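Side-chain contact in 3',5'-cyclic-nucleotide phosphodiesterase 1 (Saccharomyces cerevisiae, PDB 4OJV), which belongs to the class-II cyclic-nucleotide phosphodiesterases, enzymes of a metallo-hydrolase fold, and holds a pair of zinc ions: residues A332-D335 and P336-I340. Residues are numbered along the deposited sequence; the frame is centred on the assembly and turned at random.
Sequences AKRD and PRLTI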
ATOM      1  N   ALA A 332     -12.636  -9.412  15.515  1.00 17.40           N
ATOM      2  CA  ALA A 332     -13.405 -10.569  15.951  1.00 17.54           C
ATOM      3  C   ALA A 332     -12.487 -11.663  16.471  1.00 15.69           C
ATOM      4  O   ALA A 332     -11.283 -11.643  16.231  1.00 15.08           O
ATOM      5  CB  ALA A 332     -14.247 -11.103  14.801  1.00 20.88           C
ATOM      6  N   LYS A 333     -13.064 -12.629  17.183  1.00 15.96           N
ATOM      7  CA  LYS A 333     -12.277 -13.725  17.730  1.00 16.36           C
ATOM      8  C   LYS A 333     -11.786 -14.668  16.637  1.00 14.47           C
ATOM      9  O   LYS A 333     -10.680 -15.191  16.723  1.00 16.07           O
ATOM     10  CB  LYS A 333     -13.073 -14.498  18.784  1.00 20.73           C
ATOM     11  CG  LYS A 333     -13.344 -13.708  20.057  1.00 27.21           C
ATOM     12  CD  LYS A 333     -14.086 -14.541  21.091  1.00 31.23           C
ATOM     13  CE  LYS A 333     -14.279 -13.764  22.383  1.00 36.65           C
ATOM     14  NZ  LYS A 333     -14.951 -14.579  23.432  1.00 40.88           N
ATOM     15  N   ARG A 334     -12.606 -14.864  15.604  1.00 13.19           N
ATOM     16  CA  ARG A 334     -12.300 -15.830  14.543  1.00 12.86           C
ATOM     17  C   ARG A 334     -12.061 -15.131  13.211  1.00 11.71           C
ATOM     18  O   ARG A 334     -12.713 -14.136  12.884  1.00 12.51           O
ATOM     19  CB  ARG A 334     -13.438 -16.848  14.416  1.00 14.96           C
ATOM     20  CG  ARG A 334     -13.184 -18.029  13.483  1.00 15.23           C
ATOM     21  CD  ARG A 334     -13.867 -19.291  13.999  1.00 18.91           C
ATOM     22  NE  ARG A 334     -13.540 -20.476  13.201  1.00 22.62           N
ATOM     23  CZ  ARG A 334     -14.290 -20.962  12.224  1.00 22.55           C
ATOM     24  NH1 ARG A 334     -15.434 -20.371  11.899  1.00 26.21           N
ATOM     25  NH2 ARG A 334     -13.889 -22.047  11.573  1.00 22.89           N
ATOM     26  N   ASP A 335     -11.122 -15.676  12.451  1.00 10.61           N
ATOM     27  CA  ASP A 335     -10.791 -15.178  11.119  1.00 11.00           C
ATOM     28  C   ASP A 335     -12.071 -15.091  10.283  1.00 10.55           C
ATOM     29  O   ASP A 335     -12.752 -16.099  10.076  1.00 11.12           O
ATOM     30  CB  ASP A 335      -9.777 -16.143  10.498  1.00 11.33           C
ATOM     31  CG  ASP A 335      -9.125 -15.622   9.218  1.00 11.34           C
ATOM     32  OD1 ASP A 335      -9.805 -15.008   8.366  1.00 11.94           O
ATOM     33  OD2 ASP A 335      -7.910 -15.880   9.071  1.00 11.45           O
ATOM     34  N   PRO A 336     -12.419 -13.879   9.800  1.00 10.62           N
ATOM     35  CA  PRO A 336     -13.685 -13.753   9.079  1.00 10.91           C
ATOM     36  C   PRO A 336     -13.705 -14.530   7.773  1.00 10.24           C
ATOM     37  O   PRO A 336     -14.777 -14.851   7.286  1.00 11.07           O
ATOM     38  CB  PRO A 336     -13.795 -12.247   8.812  1.00 12.00           C
ATOM     39  CG  PRO A 336     -12.394 -11.752   8.865  1.00 12.84           C
ATOM     40  CD  PRO A 336     -11.731 -12.583   9.928  1.00 12.05           C
ATOM     41  N   ARG A 337     -12.540 -14.852   7.213  1.00 10.19           N
ATOM     42  CA  ARG A 337     -12.524 -15.681   6.013  1.00 10.64           C
ATOM     43  C   ARG A 337     -13.097 -17.068   6.312  1.00 10.59           C
ATOM     44  O   ARG A 337     -13.798 -17.643   5.479  1.00 10.95           O
ATOM     45  CB  ARG A 337     -11.109 -15.806   5.469  1.00 10.94           C
ATOM     46  CG  ARG A 337     -10.558 -14.473   4.975  1.00 10.43           C
ATOM     47  CD  ARG A 337      -9.086 -14.542   4.624  1.00 10.95           C
ATOM     48  NE  ARG A 337      -8.266 -14.916   5.774  1.00 10.76           N
ATOM     49  CZ  ARG A 337      -6.972 -15.196   5.703  1.00 11.07           C
ATOM     50  NH1 ARG A 337      -6.344 -15.123   4.531  1.00 12.06           N
ATOM     51  NH2 ARG A 337      -6.311 -15.552   6.798  1.00 12.47           N
ATOM     52  N   LEU A 338     -12.800 -17.592   7.501  1.00 11.51           N
ATOM     53  CA  LEU A 338     -13.324 -18.896   7.909  1.00 12.17           C
ATOM     54  C   LEU A 338     -14.818 -18.801   8.199  1.00 12.06           C
ATOM     55  O   LEU A 338     -15.591 -19.660   7.775  1.00 13.71           O
ATOM     56  CB  LEU A 338     -12.544 -19.443   9.107  1.00 13.56           C
ATOM     57  CG  LEU A 338     -11.051 -19.709   8.862  1.00 13.78           C
ATOM     58  CD1 LEU A 338     -10.338 -20.136  10.139  1.00 16.07           C
ATOM     59  CD2 LEU A 338     -10.849 -20.732   7.752  1.00 15.57           C
ATOM     60  N   THR A 339     -15.228 -17.752   8.916  1.00 12.08           N
ATOM     61  CA  THR A 339     -16.644 -17.524   9.193  1.00 12.15           C
ATOM     62  C   THR A 339     -17.448 -17.432   7.896  1.00 12.12           C
ATOM     63  O   THR A 339     -18.471 -18.102   7.722  1.00 13.40           O
ATOM     64  CB  THR A 339     -16.824 -16.248  10.024  1.00 12.72           C
ATOM     65  OG1 THR A 339     -16.086 -16.382  11.242  1.00 13.89           O
ATOM     66  CG2 THR A 339     -18.297 -15.956  10.308  1.00 13.99           C
ATOM     67  N   ILE A 340     -16.968 -16.600   6.976  1.00 12.08           N
ATOM     68  CA  ILE A 340     -17.631 -16.391   5.689  1.00 12.23           C
ATOM     69  C   ILE A 340     -17.698 -17.677   4.867  1.00 12.09           C
ATOM     70  O   ILE A 340     -18.739 -17.991   4.283  1.00 12.33           O
ATOM     71  CB  ILE A 340     -16.934 -15.244   4.915  1.00 12.54           C
ATOM     72  CG1 ILE A 340     -17.335 -13.900   5.530  1.00 12.95           C
ATOM     73  CG2 ILE A 340     -17.229 -15.293   3.422  1.00 13.82           C
ATOM     74  CD1 ILE A 340     -16.380 -12.762   5.220  1.00 12.84           C
TER
HETATM   75  O   HOH W   1     -15.372 -13.994  12.280  1.00 17.44           O
HETATM   76  O   HOH W   2     -17.190 -17.998  13.092  1.00 23.37           O
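Asp335 and Arg337 form a two-pronged salt bridge at the start of helix 336-350. The guanidinium group comes side-on: NE of Arg337 donates to OD1 of Asp335 at 3.0 Å, and NH2 of Arg337 to OD2 of Asp335 at 2.8 Å. Both bonds are nearly straight and use syn lone pairs, with the two planes only 17° apart. A bend at chi3 (-61°) turns the end of Arg337 back toward the carboxylate. Outside the pair, Ser67 OG bonds OD2 of Asp335, while Arg337 NH2 also reaches the carbonyl of Pro66.

Asp335 is the N-cap residue of helix 336-350, and its carboxylate caps it by accepting from the amide of Arg337. With CG of Asp335 anti to its own nitrogen (chi1 -169°), OD1 lies where that amide can donate to it on the anti side, at 3.0 Å from Arg337 N. Among backbone atoms, Asp335 O takes the first helical bond from Thr339 N, 3.2 Å away, and a weak one from Leu338 N.

Arg334 lies along the opening turn, one face of its guanidinium over CB of Leu338, 3.8 Å from NH2 of Arg334; its main charge partner is Glu342 farther along the helix. Two waters join it to Thr339 OG1, one through Arg334 O and the other through NH1. CB of Asp335 packs on CD1 of Leu338 at 4.0 Å.

OD1 of Asp335 thus serves two donors at once, so the salt bridge, with the capping bond and Ser67, probably restricts rotation of the carboxylate and keeps OD1 in place for the cap, and the negative charge probably interacts favourably with the helix dipole.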